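Antifreeze protein (Marinomonas primoryensis, PDB 3P4G) binds to ice as a hyperactive, calcium-dependent antifreeze protein, built as a long right-handed beta-helix with a row of bound calcium ions. Local coordinates at residues A[190-195]-A[209-214]; A[201-206]-A[220-225]; A[238-243]-A[259-264]; A[249-254]-A[268-273]; A[278-283]-A[301-306]. All blocks are in the same frame, centred on the assembly; numbering follows the deposited sequence. Where two conformers were deposited one is given.

Contact 1: A[190-195]-A[209-214]; sequences SGKVLL and FGEVDG. With CA (calcium ion), chain L; CA (calcium ion), chain M.
Lys192 brings its ammonium to the Glu211 carboxylate from above its plane, NZ sitting 2.8 Å from OE1 and 48° out of the plane. This salt bridge is also a hydrogen bond, and the two side chains lie side by side, pointing the same way. Lys192 is stretched until its last torsion, where chi4 of -61° swings NZ round to its partner. The long aliphatic stems let the two charged ends meet at the partly exposed surface. An alanine in place of Lys192 would probably leave the Glu211 carboxylate without this counter-charge and freer to turn. Further along the same face, a methyl of Leu194 rests on the base of Asp213, CD2 to CB 3.6 Å. The Asp213 carboxylate turns off from Leu194, and OD1 is hydrogen-bonded to Gly215. Val193 and Val212 point to the other face, into the interior, where beta-branched residues suit a strand. Backbone bonds join the strands in parallel; the one from Leu195 N to Asp213 O, 2.8 Å long, is almost straight at 179°. Gly210 suits its place because a CB would collide with the carbonyl of Gly191. At the far end Leu195 O and Gly214 O bind two different calcium ions, at 2.4 and 2.3 Å. Stacked parallel rungs, each ending in a backbone carbonyl that binds a calcium set between successive coils, are characteristic of a calcium-binding beta-helix.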
# COMPACT_ATOMS: atom_id res chain seq x y z
N SER A 190 1.63 -12.44 -6.95
CA SER A 190 2.85 -12.41 -6.13
C SER A 190 2.78 -11.29 -5.07
O SER A 190 3.63 -11.23 -4.15
CB SER A 190 4.08 -12.18 -7.03
OG SER A 190 3.97 -10.90 -7.68
N GLY A 191 1.79 -10.40 -5.21
CA GLY A 191 1.74 -9.13 -4.43
C GLY A 191 1.01 -9.34 -3.13
O GLY A 191 0.12 -10.23 -3.01
N LYS A 192 1.35 -8.52 -2.13
CA LYS A 192 0.68 -8.54 -0.83
C LYS A 192 0.52 -7.14 -0.32
O LYS A 192 1.42 -6.30 -0.52
CB LYS A 192 1.49 -9.33 0.19
CG LYS A 192 1.75 -10.77 -0.27
CD LYS A 192 2.24 -11.65 0.88
CE LYS A 192 2.82 -12.95 0.32
NZ LYS A 192 1.80 -13.76 -0.45
N VAL A 193 -0.57 -6.90 0.42
CA VAL A 193 -0.71 -5.62 1.16
C VAL A 193 -1.06 -6.04 2.56
O VAL A 193 -2.12 -6.62 2.79
CB VAL A 193 -1.78 -4.67 0.60
CG1 VAL A 193 -2.00 -3.43 1.57
CG2 VAL A 193 -1.38 -4.18 -0.77
N LEU A 194 -0.12 -5.75 3.48
CA LEU A 194 -0.24 -6.09 4.90
C LEU A 194 -0.38 -4.77 5.63
O LEU A 194 0.56 -3.96 5.64
CB LEU A 194 1.05 -6.86 5.32
CG LEU A 194 1.42 -8.00 4.36
CD1 LEU A 194 2.78 -8.68 4.81
CD2 LEU A 194 0.29 -9.02 4.30
N LEU A 195 -1.56 -4.54 6.21
CA LEU A 195 -1.86 -3.24 6.87
C LEU A 195 -1.31 -3.22 8.30
O LEU A 195 -1.05 -2.14 8.89
CB LEU A 195 -3.38 -2.92 6.77
CG LEU A 195 -3.96 -2.99 5.37
CD1 LEU A 195 -5.51 -2.85 5.46
CD2 LEU A 195 -3.40 -1.87 4.46
N PHE A 209 -5.65 -10.89 -6.81
CA PHE A 209 -5.13 -12.22 -7.12
C PHE A 209 -4.07 -12.64 -6.08
O PHE A 209 -3.80 -13.85 -5.94
CB PHE A 209 -4.53 -12.27 -8.53
CG PHE A 209 -5.50 -11.90 -9.63
CD1 PHE A 209 -6.86 -12.17 -9.52
CD2 PHE A 209 -5.03 -11.31 -10.79
CE1 PHE A 209 -7.73 -11.83 -10.57
CE2 PHE A 209 -5.89 -10.99 -11.86
CZ PHE A 209 -7.23 -11.26 -11.75
N GLY A 210 -3.48 -11.67 -5.37
CA GLY A 210 -2.49 -11.94 -4.27
C GLY A 210 -3.17 -12.00 -2.91
O GLY A 210 -4.22 -12.63 -2.77
N GLU A 211 -2.60 -11.34 -1.91
CA GLU A 211 -3.11 -11.42 -0.54
C GLU A 211 -3.22 -10.03 0.08
O GLU A 211 -2.39 -9.14 -0.20
CB GLU A 211 -2.15 -12.27 0.32
CG GLU A 211 -1.97 -13.72 -0.22
CD GLU A 211 -1.37 -14.63 0.80
OE1 GLU A 211 -0.28 -14.29 1.35
OE2 GLU A 211 -1.98 -15.67 1.08
N VAL A 212 -4.19 -9.91 0.98
CA VAL A 212 -4.40 -8.71 1.81
C VAL A 212 -4.57 -9.19 3.25
O VAL A 212 -5.23 -10.21 3.52
CB VAL A 212 -5.65 -7.94 1.37
CG1 VAL A 212 -6.15 -6.94 2.46
CG2 VAL A 212 -5.43 -7.27 0.01
N ASP A 213 -3.96 -8.45 4.18
CA ASP A 213 -4.11 -8.77 5.59
C ASP A 213 -4.36 -7.45 6.31
O ASP A 213 -3.53 -6.53 6.24
CB ASP A 213 -2.82 -9.42 6.12
CG ASP A 213 -3.00 -10.11 7.46
OD1 ASP A 213 -3.80 -9.64 8.29
OD2 ASP A 213 -2.46 -11.24 7.62
N GLY A 214 -5.49 -7.37 7.00
CA GLY A 214 -5.87 -6.15 7.78
C GLY A 214 -5.00 -6.04 9.03
O GLY A 214 -4.75 -4.92 9.57
CA CA L . -1.15 -0.22 10.26
CA CA M . -4.83 -3.24 11.10

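Contact 2: A[201-206]-A[220-225]; sequences SLLVSG and TIIIAG
The carbonyl oxygen of Ile222 is gripped twice from the other strand: Val204 N donates to it at 2.8 Å, and Leu203 CA offers a weaker C-H contact at 3.3 Å. The same oxygen-sharing recurs at Thr220 O, which accepts from Leu202 N, and at Leu202 O, which accepts from Ile222 N. Ala224 N closes the series on Val204 O with a nearly straight bond of 2.8 Å, at 177°. The strands are parallel, their directions only 1° apart. Pairing in strict register puts like beside like. On the outer face Leu203 turns a methyl against the branch of Ile222, CD1 to CG2 3.7 Å. On the inner face Val204 and Ile223 lie side by side; Ile223 has chi2 of -60°, which folds CD1 back until it is 3.6 Å from Val204 CG2. Leu202 and Ile221 fill the next inner position. Val204, Ile221, Ile222 and Ile223 suit the strands as beta-branched residues that favour an extended backbone, and the inward-facing ones fill the interior. Where the strands end, the small Ala224 lets its CB settle 3.4 Å from Ser205 O. Glycine suits position Gly225, since a CB would come too close to Gly206 O; its own N makes only a weak bond to that oxygen. The pair is flanked in its row by strand 180-183, which bonds to Ser201 and Leu203, and by strand 239-242, while the inner side chains of Leu202 and Ile221 meet Val212 of strand 211-213 across the interior.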
# COMPACT_ATOMS: atom_id res chain seq x y z
N SER A 201 -7.07 1.28 6.45
CA SER A 201 -8.01 1.32 5.34
C SER A 201 -7.30 0.90 4.06
O SER A 201 -6.23 1.41 3.77
CB SER A 201 -8.58 2.73 5.16
OG SER A 201 -9.44 2.62 4.00
N LEU A 202 -7.90 -0.05 3.31
CA LEU A 202 -7.43 -0.42 1.97
C LEU A 202 -8.56 -0.34 0.93
O LEU A 202 -9.67 -0.86 1.14
CB LEU A 202 -6.84 -1.85 2.02
CG LEU A 202 -6.54 -2.45 0.64
CD1 LEU A 202 -5.49 -1.64 -0.18
CD2 LEU A 202 -6.09 -3.90 0.76
N LEU A 203 -8.24 0.23 -0.22
CA LEU A 203 -9.11 0.16 -1.38
C LEU A 203 -8.30 -0.38 -2.53
O LEU A 203 -7.24 0.17 -2.85
CB LEU A 203 -9.60 1.56 -1.75
CG LEU A 203 -10.32 1.66 -3.12
CD1 LEU A 203 -11.57 0.75 -3.17
CD2 LEU A 203 -10.73 3.11 -3.46
N VAL A 204 -8.76 -1.47 -3.13
CA VAL A 204 -8.16 -2.03 -4.37
C VAL A 204 -9.16 -1.78 -5.47
O VAL A 204 -10.28 -2.34 -5.45
CB VAL A 204 -7.87 -3.51 -4.22
CG1 VAL A 204 -7.32 -4.09 -5.54
CG2 VAL A 204 -6.83 -3.72 -3.13
N SER A 205 -8.80 -0.95 -6.46
CA SER A 205 -9.73 -0.64 -7.53
C SER A 205 -9.80 -1.72 -8.64
O SER A 205 -10.79 -1.79 -9.38
CB SER A 205 -9.50 0.77 -8.09
OG SER A 205 -9.87 1.74 -7.10
N GLY A 206 -8.75 -2.54 -8.74
CA GLY A 206 -8.71 -3.66 -9.68
C GLY A 206 -8.99 -4.95 -8.90
O GLY A 206 -9.78 -4.94 -7.94
N THR A 220 -10.81 -1.55 7.47
CA THR A 220 -11.73 -1.52 6.34
C THR A 220 -10.99 -1.95 5.09
O THR A 220 -10.00 -1.32 4.72
CB THR A 220 -12.29 -0.11 6.14
OG1 THR A 220 -13.06 0.29 7.28
CG2 THR A 220 -13.16 -0.05 4.91
N ILE A 221 -11.49 -3.00 4.44
CA ILE A 221 -10.89 -3.47 3.15
C ILE A 221 -11.96 -3.49 2.11
O ILE A 221 -13.00 -4.17 2.29
CB ILE A 221 -10.35 -4.88 3.39
CG1 ILE A 221 -9.10 -4.81 4.30
CG2 ILE A 221 -9.99 -5.57 2.04
CD1 ILE A 221 -8.83 -6.18 4.98
N ILE A 222 -11.70 -2.82 0.98
CA ILE A 222 -12.63 -2.78 -0.13
C ILE A 222 -11.90 -3.24 -1.41
O ILE A 222 -10.85 -2.67 -1.78
CB ILE A 222 -13.15 -1.38 -0.37
CG1 ILE A 222 -13.92 -0.87 0.87
CG2 ILE A 222 -14.11 -1.37 -1.60
CD1 ILE A 222 -14.24 0.65 0.85
N ILE A 223 -12.47 -4.25 -2.06
CA ILE A 223 -11.95 -4.75 -3.36
C ILE A 223 -13.02 -4.48 -4.40
O ILE A 223 -14.13 -5.07 -4.35
CB ILE A 223 -11.59 -6.27 -3.35
CG1 ILE A 223 -10.74 -6.68 -2.11
CG2 ILE A 223 -10.87 -6.68 -4.69
CD1 ILE A 223 -9.35 -5.97 -1.96
N ALA A 224 -12.73 -3.59 -5.36
CA ALA A 224 -13.73 -3.28 -6.43
C ALA A 224 -13.87 -4.38 -7.48
O ALA A 224 -14.96 -4.61 -7.98
CB ALA A 224 -13.36 -2.01 -7.15
N GLY A 225 -12.76 -5.06 -7.76
CA GLY A 225 -12.68 -6.07 -8.81
C GLY A 225 -12.91 -7.44 -8.23
O GLY A 225 -13.54 -7.56 -7.19

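Contact 3: A[238-243]-A[259-264]. With CA (calcium ion), chain O; CA (calcium ion), chain N; CA (calcium ion), chain P.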
# COMPACT_ATOMS: atom_id res chain seq x y z
N ASP A 238 -13.68 -5.84 11.89
CA ASP A 238 -13.34 -5.42 10.53
C ASP A 238 -14.56 -5.39 9.61
O ASP A 238 -15.54 -6.06 9.84
CB ASP A 238 -12.33 -6.41 9.96
CG ASP A 238 -11.13 -6.58 10.90
OD1 ASP A 238 -10.41 -5.56 11.08
OD2 ASP A 238 -10.83 -7.70 11.39
N ILE A 239 -14.43 -4.66 8.52
CA ILE A 239 -15.45 -4.72 7.46
C ILE A 239 -14.73 -4.96 6.12
O ILE A 239 -13.73 -4.26 5.79
CB ILE A 239 -16.37 -3.47 7.39
CG1 ILE A 239 -17.35 -3.69 6.23
CG2 ILE A 239 -15.55 -2.13 7.15
CD1 ILE A 239 -18.66 -2.84 6.35
N VAL A 240 -15.16 -5.98 5.40
CA VAL A 240 -14.60 -6.31 4.09
C VAL A 240 -15.72 -6.21 3.08
O VAL A 240 -16.82 -6.75 3.31
CB VAL A 240 -14.00 -7.74 4.09
CG1 VAL A 240 -13.50 -8.15 2.69
CG2 VAL A 240 -12.81 -7.85 5.11
N ARG A 241 -15.46 -5.52 1.98
CA ARG A 241 -16.46 -5.45 0.93
C ARG A 241 -15.79 -5.87 -0.39
O ARG A 241 -14.71 -5.37 -0.71
CB ARG A 241 -17.00 -4.04 0.80
CG ARG A 241 -17.99 -3.84 -0.38
CD ARG A 241 -19.04 -2.84 0.00
NE ARG A 241 -18.45 -1.53 0.20
CZ ARG A 241 -18.17 -0.69 -0.80
NH1 ARG A 241 -18.46 -1.05 -2.04
NH2 ARG A 241 -17.59 0.52 -0.57
N VAL A 242 -16.44 -6.78 -1.10
CA VAL A 242 -15.96 -7.22 -2.44
C VAL A 242 -17.06 -6.91 -3.44
O VAL A 242 -18.23 -7.35 -3.29
CB VAL A 242 -15.61 -8.73 -2.52
CG1 VAL A 242 -15.13 -9.14 -3.96
CG2 VAL A 242 -14.59 -9.12 -1.44
N GLN A 243 -16.71 -6.16 -4.48
CA GLN A 243 -17.75 -5.70 -5.41
C GLN A 243 -17.96 -6.52 -6.68
O GLN A 243 -18.95 -6.30 -7.38
CB GLN A 243 -17.46 -4.24 -5.78
CG GLN A 243 -17.41 -3.33 -4.58
CD GLN A 243 -17.40 -1.88 -4.98
OE1 GLN A 243 -16.35 -1.31 -5.21
NE2 GLN A 243 -18.58 -1.26 -5.05
N ASP A 259 -17.09 -9.22 12.78
CA ASP A 259 -16.74 -8.73 11.44
C ASP A 259 -17.91 -8.69 10.49
O ASP A 259 -18.91 -9.40 10.69
CB ASP A 259 -15.65 -9.64 10.87
CG ASP A 259 -14.43 -9.67 11.77
OD1 ASP A 259 -13.74 -8.65 11.86
OD2 ASP A 259 -14.17 -10.71 12.40
N VAL A 260 -17.78 -7.90 9.43
CA VAL A 260 -18.81 -7.81 8.41
C VAL A 260 -18.18 -8.12 7.05
O VAL A 260 -17.09 -7.59 6.72
CB VAL A 260 -19.45 -6.37 8.38
CG1 VAL A 260 -20.26 -6.18 7.09
CG2 VAL A 260 -20.26 -6.15 9.70
N LEU A 261 -18.85 -8.96 6.27
CA LEU A 261 -18.44 -9.19 4.87
C LEU A 261 -19.61 -8.85 3.96
O LEU A 261 -20.70 -9.38 4.08
CB LEU A 261 -18.03 -10.66 4.67
CG LEU A 261 -17.73 -11.02 3.21
CD1 LEU A 261 -16.53 -10.22 2.67
CD2 LEU A 261 -17.36 -12.53 3.19
N ILE A 262 -19.37 -7.90 3.08
CA ILE A 262 -20.32 -7.54 2.04
C ILE A 262 -19.84 -8.03 0.70
O ILE A 262 -18.77 -7.65 0.24
CB ILE A 262 -20.57 -6.03 2.00
CG1 ILE A 262 -21.18 -5.61 3.34
CG2 ILE A 262 -21.63 -5.63 0.89
CD1 ILE A 262 -21.02 -4.21 3.57
N VAL A 263 -20.66 -8.86 0.07
CA VAL A 263 -20.29 -9.44 -1.23
C VAL A 263 -21.34 -9.00 -2.21
O VAL A 263 -22.52 -9.39 -2.11
CB VAL A 263 -20.05 -10.98 -1.13
CG1 VAL A 263 -20.84 -11.58 -0.07
CG2 VAL A 263 -20.26 -11.73 -2.40
N GLU A 264 -20.91 -8.21 -3.20
CA GLU A 264 -21.90 -7.61 -4.09
C GLU A 264 -22.22 -8.45 -5.35
O GLU A 264 -23.13 -8.10 -6.10
CB GLU A 264 -21.45 -6.20 -4.49
CG GLU A 264 -21.26 -5.26 -3.31
CD GLU A 264 -20.93 -3.82 -3.73
OE1 GLU A 264 -20.94 -3.51 -4.93
OE2 GLU A 264 -20.66 -2.98 -2.85
CA CA O . -11.69 -9.49 12.59
CA CA N . -8.25 -6.38 11.82
CA CA P . -14.94 -12.72 13.39
O HOH W 1 -20.93 -4.46 -7.41
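Ile239 to Val242 and Val260 to Val263 form two parallel strands whose axes come within 4.7 Å at an angle of 9°. Five backbone bonds join them, from Val260 N on Asp238 O to Glu264 N on Val242 O, with Val240, Val242, Val260 and Ile262 each giving an N-H and receiving on its O. At the start of the strands Asp238 and Asp259 share a calcium ion, which Asp238 OD2 and Asp259 OD1 each bind at 2.3 Å. Asp259 OD2 also holds it, more distantly, and binds the next calcium, while Asp238 OD1 binds the preceding one. Asp259 OD1 accepts Asp238 N at 2.8 Å on its anti side, which holds the carboxylate in place. Aspartate suits both places because its two carboxylate oxygens can bridge successive metals. At the other end Glu264 receives two donors: Arg241 NH1 forms a salt bridge to OE2 at 3.0 Å, with the guanidinium and carboxylate planes 11° apart, and Gln243 NE2 reaches OE1 at 3.3 Å with its amide nearly perpendicular to the acid. A water joins Gln243 O to Glu264 OE1. Ile239 CD1 fits against Val260 CG1 at 3.8 Å, and inside Val240 meets Leu261. Gly234, Gly236, Leu254 and Thr256 complete the shared calcium site with backbone oxygens. Metal-bridging aspartates just before the strands of one row, stacked turn upon turn, are the signature of this calcium-bound right-handed beta-helix.

Contact 4: A[249-254]-A[268-273]. With CA (calcium ion), chain O; CA (calcium ion), chain P.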
# COMPACT_ATOMS: atom_id res chain seq x y z
N GLU A 249 -11.32 -20.42 -5.71
CA GLU A 249 -10.03 -20.61 -4.96
C GLU A 249 -9.75 -19.51 -3.91
O GLU A 249 -8.76 -19.58 -3.17
CB GLU A 249 -8.84 -20.70 -5.94
CG GLU A 249 -8.64 -19.43 -6.78
CD GLU A 249 -9.33 -19.45 -8.12
OE1 GLU A 249 -10.52 -19.84 -8.24
OE2 GLU A 249 -8.70 -19.04 -9.11
N ALA A 250 -10.57 -18.47 -3.90
CA ALA A 250 -10.40 -17.38 -2.99
C ALA A 250 -10.68 -17.85 -1.55
O ALA A 250 -11.50 -18.74 -1.33
CB ALA A 250 -11.35 -16.27 -3.32
N ASN A 251 -10.00 -17.22 -0.59
CA ASN A 251 -10.32 -17.44 0.82
C ASN A 251 -10.46 -16.11 1.53
O ASN A 251 -9.54 -15.30 1.49
CB ASN A 251 -9.22 -18.24 1.52
CG ASN A 251 -9.61 -18.64 2.92
OD1 ASN A 251 -9.65 -17.80 3.81
ND2 ASN A 251 -9.93 -19.91 3.12
N ILE A 252 -11.62 -15.89 2.15
CA ILE A 252 -11.84 -14.64 2.91
C ILE A 252 -12.10 -15.04 4.33
O ILE A 252 -13.16 -15.64 4.61
CB ILE A 252 -13.02 -13.79 2.33
CG1 ILE A 252 -12.73 -13.42 0.88
CG2 ILE A 252 -13.23 -12.48 3.16
CD1 ILE A 252 -13.93 -12.83 0.10
N SER A 253 -11.16 -14.70 5.21
CA SER A 253 -11.29 -15.01 6.62
C SER A 253 -11.30 -13.71 7.43
O SER A 253 -10.39 -12.87 7.27
CB SER A 253 -10.16 -15.93 7.01
OG SER A 253 -10.36 -17.18 6.38
N LEU A 254 -12.31 -13.54 8.28
CA LEU A 254 -12.50 -12.26 8.94
C LEU A 254 -11.77 -12.14 10.27
O LEU A 254 -11.59 -11.02 10.78
CB LEU A 254 -13.99 -11.94 9.11
CG LEU A 254 -14.74 -11.87 7.76
CD1 LEU A 254 -16.24 -11.46 7.92
CD2 LEU A 254 -14.04 -10.97 6.73
N HIS A 268 -18.18 -17.76 -4.99
CA HIS A 268 -17.80 -19.17 -5.17
C HIS A 268 -16.77 -19.63 -4.16
O HIS A 268 -16.59 -20.85 -3.99
CB HIS A 268 -17.29 -19.41 -6.59
CG HIS A 268 -18.29 -19.03 -7.63
ND1 HIS A 268 -19.38 -19.81 -7.94
CD2 HIS A 268 -18.40 -17.92 -8.39
CE1 HIS A 268 -20.10 -19.22 -8.87
NE2 HIS A 268 -19.53 -18.06 -9.16
N GLY A 269 -16.08 -18.67 -3.53
CA GLY A 269 -14.90 -18.98 -2.70
C GLY A 269 -15.21 -19.33 -1.27
O GLY A 269 -16.37 -19.43 -0.89
N THR A 270 -14.17 -19.57 -0.48
CA THR A 270 -14.33 -19.96 0.94
C THR A 270 -14.42 -18.69 1.79
O THR A 270 -13.57 -17.77 1.65
CB THR A 270 -13.13 -20.84 1.39
OG1 THR A 270 -13.18 -22.07 0.64
CG2 THR A 270 -13.14 -21.17 2.96
N VAL A 271 -15.41 -18.63 2.66
CA VAL A 271 -15.60 -17.43 3.51
C VAL A 271 -15.82 -17.86 4.95
O VAL A 271 -16.54 -18.84 5.22
CB VAL A 271 -16.78 -16.50 3.05
CG1 VAL A 271 -16.50 -15.92 1.68
CG2 VAL A 271 -18.17 -17.25 3.04
N ALA A 272 -15.15 -17.16 5.86
CA ALA A 272 -15.26 -17.48 7.31
C ALA A 272 -15.36 -16.25 8.16
O ALA A 272 -14.57 -15.31 8.02
CB ALA A 272 -14.06 -18.35 7.77
N GLY A 273 -16.34 -16.25 9.04
CA GLY A 273 -16.45 -15.18 10.06
C GLY A 273 -15.39 -15.37 11.16
O GLY A 273 -14.94 -14.36 11.78
CA CA O . -11.69 -9.49 12.59
CA CA P . -14.94 -12.72 13.39
O HOH W 2 -11.26 -21.60 -1.53
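Thr270, Ile252 and Ala272 bury the most surface in this pairing of two parallel strands. Thr270 N donates to Ala250 O at 2.9 Å. Its hydroxyl lies beside the backbone N (chi1 -65°), and OG1 gives its proton to a water that in turn donates to the same Ala250 O, 2.9 Å from it. That carbonyl is therefore held both directly and through solvent, a place that suits a threonine: beta-branched for the strand, polar for the exposed face. Ile252 is tied to both neighbours on the other strand, receiving Ala272 N on its O at 2.8 Å and giving its own N to Thr270 O. Its side chain turns inward, where CB meets Val271 CG1 at 4.1 Å. Ala272 O accepts Leu254 N, and Leu254 CG packs 3.5 Å from that oxygen. On the outer face Ala272 CB lies beside Ser253, 4.1 Å from OG in one of its two conformers. Gly269 has no room for a CB, which would press on Ala250 O. Beyond the strands Leu254 O binds one calcium ion at 2.4 Å and Gly273 O the next at 2.3 Å. Strand 230-232 continues the row beyond strand 251-253, bonding to the backbone of Asn251 and Ser253, while strand 270-272 is its outermost member. Across the interior, Leu261 of strand 260-263 packs against Ile252, Leu254 and Val271, and Phe303 also lies on Leu254 and Val271.

Contact 5: A[278-283]-A[301-306]. With CA (calcium ion), chain Q; CA (calcium ion), chain P.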
# COMPACT_ATOMS: atom_id res chain seq x y z
N ASP A 278 -20.39 -12.44 13.55
CA ASP A 278 -20.05 -12.10 12.17
C ASP A 278 -21.29 -12.07 11.26
O ASP A 278 -22.21 -12.92 11.37
CB ASP A 278 -19.02 -13.09 11.67
CG ASP A 278 -17.75 -13.09 12.53
OD1 ASP A 278 -17.01 -12.07 12.54
OD2 ASP A 278 -17.51 -14.09 13.22
N SER A 279 -21.26 -11.10 10.33
CA SER A 279 -22.35 -10.79 9.41
C SER A 279 -21.91 -10.85 7.96
O SER A 279 -20.80 -10.43 7.62
CB SER A 279 -22.93 -9.37 9.65
OG SER A 279 -23.38 -9.20 11.00
N ILE A 280 -22.80 -11.36 7.14
CA ILE A 280 -22.51 -11.41 5.69
C ILE A 280 -23.73 -10.90 4.95
O ILE A 280 -24.86 -11.29 5.26
CB ILE A 280 -22.02 -12.81 5.20
CG1 ILE A 280 -21.55 -12.73 3.73
CG2 ILE A 280 -23.12 -13.93 5.32
CD1 ILE A 280 -21.02 -14.06 3.17
N TYR A 281 -23.50 -10.09 3.91
CA TYR A 281 -24.57 -9.59 3.08
C TYR A 281 -24.30 -10.10 1.67
O TYR A 281 -23.30 -9.74 1.06
CB TYR A 281 -24.53 -8.06 3.08
CG TYR A 281 -25.59 -7.37 2.26
CD1 TYR A 281 -26.82 -8.00 1.95
CD2 TYR A 281 -25.42 -6.03 1.85
CE1 TYR A 281 -27.79 -7.37 1.22
CE2 TYR A 281 -26.42 -5.38 1.08
CZ TYR A 281 -27.60 -6.05 0.79
OH TYR A 281 -28.60 -5.43 0.04
N LEU A 282 -25.19 -10.95 1.19
CA LEU A 282 -25.10 -11.54 -0.16
C LEU A 282 -26.01 -10.73 -1.06
O LEU A 282 -27.15 -11.12 -1.33
CB LEU A 282 -25.58 -12.99 -0.12
CG LEU A 282 -24.80 -13.94 0.82
CD1 LEU A 282 -25.47 -15.31 0.96
CD2 LEU A 282 -23.36 -14.12 0.30
N LYS A 283 -25.50 -9.60 -1.55
CA LYS A 283 -26.37 -8.65 -2.28
C LYS A 283 -26.81 -9.23 -3.63
O LYS A 283 -27.85 -8.84 -4.18
CB LYS A 283 -25.59 -7.36 -2.49
CG LYS A 283 -26.33 -6.21 -3.16
CD LYS A 283 -25.57 -4.90 -2.86
CE LYS A 283 -26.52 -3.71 -2.88
NZ LYS A 283 -26.92 -3.32 -4.28
N ALA A 301 -22.71 -20.79 5.93
CA ALA A 301 -23.36 -21.26 7.16
C ALA A 301 -22.62 -20.93 8.43
O ALA A 301 -23.25 -20.87 9.50
CB ALA A 301 -23.61 -22.75 7.08
N ASN A 302 -21.31 -20.71 8.35
CA ASN A 302 -20.53 -20.39 9.53
C ASN A 302 -20.85 -18.96 10.07
O ASN A 302 -20.61 -18.69 11.25
CB ASN A 302 -19.05 -20.59 9.26
CG ASN A 302 -18.51 -19.63 8.21
OD1 ASN A 302 -18.53 -19.92 6.98
ND2 ASN A 302 -18.12 -18.48 8.66
N PHE A 303 -21.47 -18.12 9.23
CA PHE A 303 -21.82 -16.74 9.64
C PHE A 303 -23.02 -16.70 10.57
O PHE A 303 -24.02 -17.36 10.31
CB PHE A 303 -22.07 -15.84 8.45
CG PHE A 303 -20.81 -15.32 7.84
CD1 PHE A 303 -20.08 -16.12 6.94
CD2 PHE A 303 -20.33 -14.03 8.18
CE1 PHE A 303 -18.83 -15.62 6.40
CE2 PHE A 303 -19.12 -13.52 7.65
CZ PHE A 303 -18.38 -14.32 6.76
N GLU A 304 -22.90 -15.91 11.65
CA GLU A 304 -24.03 -15.77 12.58
C GLU A 304 -25.24 -15.04 11.95
O GLU A 304 -26.40 -15.34 12.28
CB GLU A 304 -23.58 -15.10 13.88
CG GLU A 304 -22.69 -15.98 14.72
CD GLU A 304 -21.23 -16.05 14.29
OE1 GLU A 304 -20.73 -15.22 13.48
OE2 GLU A 304 -20.56 -16.94 14.84
N HIS A 305 -24.98 -14.08 11.08
CA HIS A 305 -26.05 -13.28 10.51
C HIS A 305 -25.90 -13.25 9.02
O HIS A 305 -24.82 -12.96 8.53
CB HIS A 305 -26.02 -11.85 11.06
CG HIS A 305 -25.89 -11.81 12.54
ND1 HIS A 305 -26.97 -11.96 13.39
CD2 HIS A 305 -24.79 -11.78 13.34
CE1 HIS A 305 -26.54 -11.94 14.64
NE2 HIS A 305 -25.22 -11.83 14.64
N ILE A 306 -27.00 -13.43 8.32
CA ILE A 306 -26.93 -13.56 6.86
C ILE A 306 -28.09 -12.82 6.24
O ILE A 306 -29.25 -13.15 6.49
CB ILE A 306 -26.94 -15.04 6.33
CG1 ILE A 306 -25.85 -15.88 7.01
CG2 ILE A 306 -26.78 -15.07 4.77
CD1 ILE A 306 -25.97 -17.45 6.68
CA CA Q . -18.33 -16.08 14.17
CA CA P . -14.94 -12.72 13.39
O HOH W 3 -18.40 -17.26 12.09
O HOH W 4 -17.81 -17.78 15.90
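Asp278 and Glu304 complete a calcium site near the C-terminal end of the beta-helix, where the repeating turns give way to a different chain path. Asp278 OD2 binds the ion at 2.4 Å and Glu304 chelates it with both oxygens, OE1 at 2.6 Å and OE2 at 2.5 Å. Two waters, one also bonded to Asn302 O, join Asn274 O and Gly276 O to make seven ligands. Asp278 OD1 binds the preceding calcium. In Glu304, chi2 (79°) turns CD back toward Asp278; OE1 accepts Asp278 N, 2.8 Å away and 41° out of the carboxylate plane. A glutamate suits the spot because its longer arm reaches the metal from a loop. Deeper inside, Ile280 stands over one face of the Phe303 ring in a CH-pi contact, CB 3.8 Å from the centroid, while Ser279 N lies at the ring edge. Phe303 also touches Leu254. A leucine in place of Phe303, lacking the flat ring, would probably leave a gap over Ile280. Ile280 CG2 also packs on Ile306 CG1, at 3.8 Å, and Ile280 N donates to His305 O. His305 N in turn bonds to Asp278 O at 3.0 Å, and ND1 of its ring accepts the backbone N of Ser316. An aromatic ring laid on the last aliphatic side chains of the stack, beside a metal site finished from the following loop, is consistent with a cap closing a beta-helix.

Contacts 2, 3 and 5 pair neighbours in one row of parallel strands, and contacts 1 and 4 in the other, so the five sample both walls of the beta-helix from its middle to its C-terminal end. Along the chain contacts 1 and 2 come first, then 3 and 4, and contact 5 last. Contacts 1 and 2 alternate, as do 3 and 4, because each coil supplies one strand to each wall; both pairs have centres about 11 Å apart. One calcium ion is shared by contacts 3, 4 and 5. Contacts 1 and 5, whose centres are about 23 Å apart, do not touch. Repetition of this calcium-tied coil gives a long scaffold, which probably presents the ice-binding surface.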